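Local coordinates for thymine dioxygenase (Neurospora crassa, PDB 5C3Q), which probably acts as a 2-oxoglutarate-dependent, non-haem metal dioxygenase that hydroxylates thymine at its methyl group, at residues A[53-58]-A[159-164]. Sequence-based numbering, arbitrary orientation.
Sequences IPIQPD and KALHIE. With EDO (1,2-ethanediol), chain L.
Within 159-164, Leu-161 alone comes within 4.5 Å of 53-58, where it meets Ile-53, Pro-54 and Ile-55, and its two methyls divide the work. CD1 goes to the proline. It lies 4.1 Å from Pro-54 CD, the ring carbon next to the nitrogen, and the leucine side chain runs at about a right angle to that of the proline. CD2 goes to the isoleucines. It is 4.0 Å from Ile-53 CD1 and a looser 4.3 Å from Ile-55 CD1. In both isoleucines the delta methyl, at the end of the longer branch, does the touching. The leucine reaches this far because CG stands anti to the backbone N (chi1 -176°), which carries the fork out from the helix toward the loop. In Ile-53, CG1 sits between the backbone N and the carbonyl carbon (chi1 53°), which places this branch so that CD1 meets the leucine while CG1 lies by a bound ethanediol. The contact is wholly apolar, with no hydrogen bond between 53-58 and 159-164.

The loop joins strand 47-51 to helix 57-71, with Gln-56 at the N-cap of that helix. Strand 47-51 extends the large mixed sheet, which contains strands of the double-stranded beta-helix fold of 2-oxoglutarate oxygenases, and helix 147-173 packs beside that sheet. Phe-20 touches both Ile-53 and Leu-161. Strand 222-227 adds Phe-226 against both isoleucines and Leu-224 against the leucine. Leu-161 and Ile-55 are buried, whereas Pro-54 is exposed. The nickel site is elsewhere.

The ethanediol, probably from the crystallisation liquor, has its O2 3.4 Å from Ile-53 CG1. It also packs its carbons by the ring of Pro-57, and Arg-60 NH2 is hydrogen-bonded to it.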
loop_
_atom_site.group_PDB
_atom_site.type_symbol
_atom_site.label_atom_id
_atom_site.label_comp_id
_atom_site.label_asym_id
_atom_site.label_seq_id
_atom_site.Cartn_x
_atom_site.Cartn_y
_atom_site.Cartn_z
ATOM N N ILE A 53 0.276 -11.016 -13.162
ATOM C CA ILE A 53 0.506 -9.618 -13.515
ATOM C C ILE A 53 1.746 -9.540 -14.411
ATOM O O ILE A 53 2.542 -10.477 -14.444
ATOM C CB ILE A 53 0.665 -8.713 -12.264
ATOM C CG1 ILE A 53 1.735 -9.255 -11.305
ATOM C CG2 ILE A 53 -0.668 -8.583 -11.537
ATOM C CD1 ILE A 53 2.286 -8.220 -10.348
ATOM N N PRO A 54 1.921 -8.425 -15.142
ATOM C CA PRO A 54 3.070 -8.326 -16.051
ATOM C C PRO A 54 4.455 -8.301 -15.377
ATOM O O PRO A 54 5.458 -8.566 -16.043
ATOM C CB PRO A 54 2.821 -7.007 -16.802
ATOM C CG PRO A 54 1.383 -6.689 -16.583
ATOM C CD PRO A 54 1.057 -7.237 -15.229
ATOM N N ILE A 55 4.518 -7.989 -14.085
ATOM C CA ILE A 55 5.795 -8.000 -13.357
ATOM C C ILE A 55 6.219 -9.445 -13.100
ATOM O O ILE A 55 5.485 -10.203 -12.470
ATOM C CB ILE A 55 5.700 -7.228 -12.019
ATOM C CG1 ILE A 55 5.419 -5.746 -12.287
ATOM C CG2 ILE A 55 6.990 -7.374 -11.217
ATOM C CD1 ILE A 55 4.963 -4.964 -11.073
ATOM N N GLN A 56 7.405 -9.815 -13.584
ATOM C CA GLN A 56 7.888 -11.200 -13.512
ATOM C C GLN A 56 8.292 -11.616 -12.093
ATOM O O GLN A 56 8.903 -10.830 -11.370
ATOM C CB GLN A 56 9.088 -11.401 -14.445
ATOM C CG GLN A 56 8.764 -11.302 -15.926
ATOM C CD GLN A 56 7.854 -12.416 -16.417
ATOM O OE1 GLN A 56 6.787 -12.153 -16.970
ATOM N NE2 GLN A 56 8.269 -13.668 -16.217
ATOM N N PRO A 57 7.968 -12.865 -11.701
ATOM C CA PRO A 57 8.298 -13.335 -10.346
ATOM C C PRO A 57 9.794 -13.349 -10.019
ATOM O O PRO A 57 10.160 -13.095 -8.872
ATOM C CB PRO A 57 7.711 -14.755 -10.283
ATOM C CG PRO A 57 7.249 -15.095 -11.652
ATOM C CD PRO A 57 7.157 -13.838 -12.457
ATOM N N ASP A 58 10.649 -13.643 -10.999
ATOM C CA ASP A 58 12.097 -13.635 -10.750
ATOM C C ASP A 58 12.619 -12.216 -10.512
ATOM O O ASP A 58 13.521 -12.022 -9.702
ATOM C CB ASP A 58 12.884 -14.340 -11.866
ATOM C CG ASP A 58 12.832 -13.604 -13.194
ATOM O OD1 ASP A 58 11.748 -13.106 -13.566
ATOM O OD2 ASP A 58 13.882 -13.537 -13.872
ATOM N N LYS A 159 4.272 1.559 -11.721
ATOM C CA LYS A 159 3.596 2.711 -12.323
ATOM C C LYS A 159 2.746 2.269 -13.516
ATOM O O LYS A 159 1.612 2.719 -13.680
ATOM C CB LYS A 159 4.636 3.756 -12.756
ATOM C CG LYS A 159 4.143 4.866 -13.672
ATOM C CD LYS A 159 5.318 5.735 -14.105
ATOM C CE LYS A 159 4.956 6.662 -15.246
ATOM N NZ LYS A 159 6.157 7.399 -15.738
ATOM N N ALA A 160 3.300 1.381 -14.337
ATOM C CA ALA A 160 2.572 0.820 -15.478
ATOM C C ALA A 160 1.382 -0.036 -15.026
ATOM O O ALA A 160 0.308 0.040 -15.614
ATOM C CB ALA A 160 3.508 0.011 -16.363
ATOM N N LEU A 161 1.567 -0.838 -13.977
ATOM C CA LEU A 161 0.469 -1.655 -13.439
ATOM C C LEU A 161 -0.663 -0.800 -12.863
ATOM O O LEU A 161 -1.839 -1.133 -13.015
ATOM C CB LEU A 161 0.990 -2.626 -12.374
ATOM C CG LEU A 161 -0.016 -3.618 -11.784
ATOM C CD1 LEU A 161 -0.716 -4.423 -12.869
ATOM C CD2 LEU A 161 0.678 -4.549 -10.801
ATOM N N HIS A 162 -0.311 0.298 -12.201
ATOM C CA HIS A 162 -1.307 1.255 -11.713
ATOM C C HIS A 162 -2.226 1.706 -12.845
ATOM O O HIS A 162 -3.454 1.669 -12.716
ATOM C CB HIS A 162 -0.619 2.476 -11.097
ATOM C CG HIS A 162 -1.565 3.527 -10.601
ATOM N ND1 HIS A 162 -1.267 4.870 -10.640
ATOM C CD2 HIS A 162 -2.799 3.432 -10.050
ATOM C CE1 HIS A 162 -2.276 5.559 -10.139
ATOM N NE2 HIS A 162 -3.218 4.710 -9.770
ATOM N N ILE A 163 -1.620 2.129 -13.949
ATOM C CA ILE A 163 -2.375 2.598 -15.108
ATOM C C ILE A 163 -3.340 1.512 -15.592
ATOM O O ILE A 163 -4.493 1.806 -15.892
ATOM C CB ILE A 163 -1.429 3.066 -16.241
ATOM C CG1 ILE A 163 -0.747 4.377 -15.832
ATOM C CG2 ILE A 163 -2.183 3.275 -17.553
ATOM C CD1 ILE A 163 0.494 4.715 -16.635
ATOM N N GLU A 164 -2.881 0.261 -15.627
ATOM C CA GLU A 164 -3.706 -0.848 -16.122
ATOM C C GLU A 164 -4.843 -1.209 -15.167
ATOM O O GLU A 164 -5.942 -1.520 -15.612
ATOM C CB GLU A 164 -2.851 -2.092 -16.413
ATOM C CG GLU A 164 -1.759 -1.899 -17.466
ATOM C CD GLU A 164 -2.272 -1.821 -18.897
ATOM O OE1 GLU A 164 -3.493 -1.637 -19.120
ATOM O OE2 GLU A 164 -1.432 -1.935 -19.824
HETATM C C1 EDO L . 5.182 -11.964 -8.679
HETATM O O1 EDO L . 4.372 -10.874 -8.225
HETATM C C2 EDO L . 4.586 -12.514 -9.960
HETATM O O2 EDO L . 4.277 -11.429 -10.838
#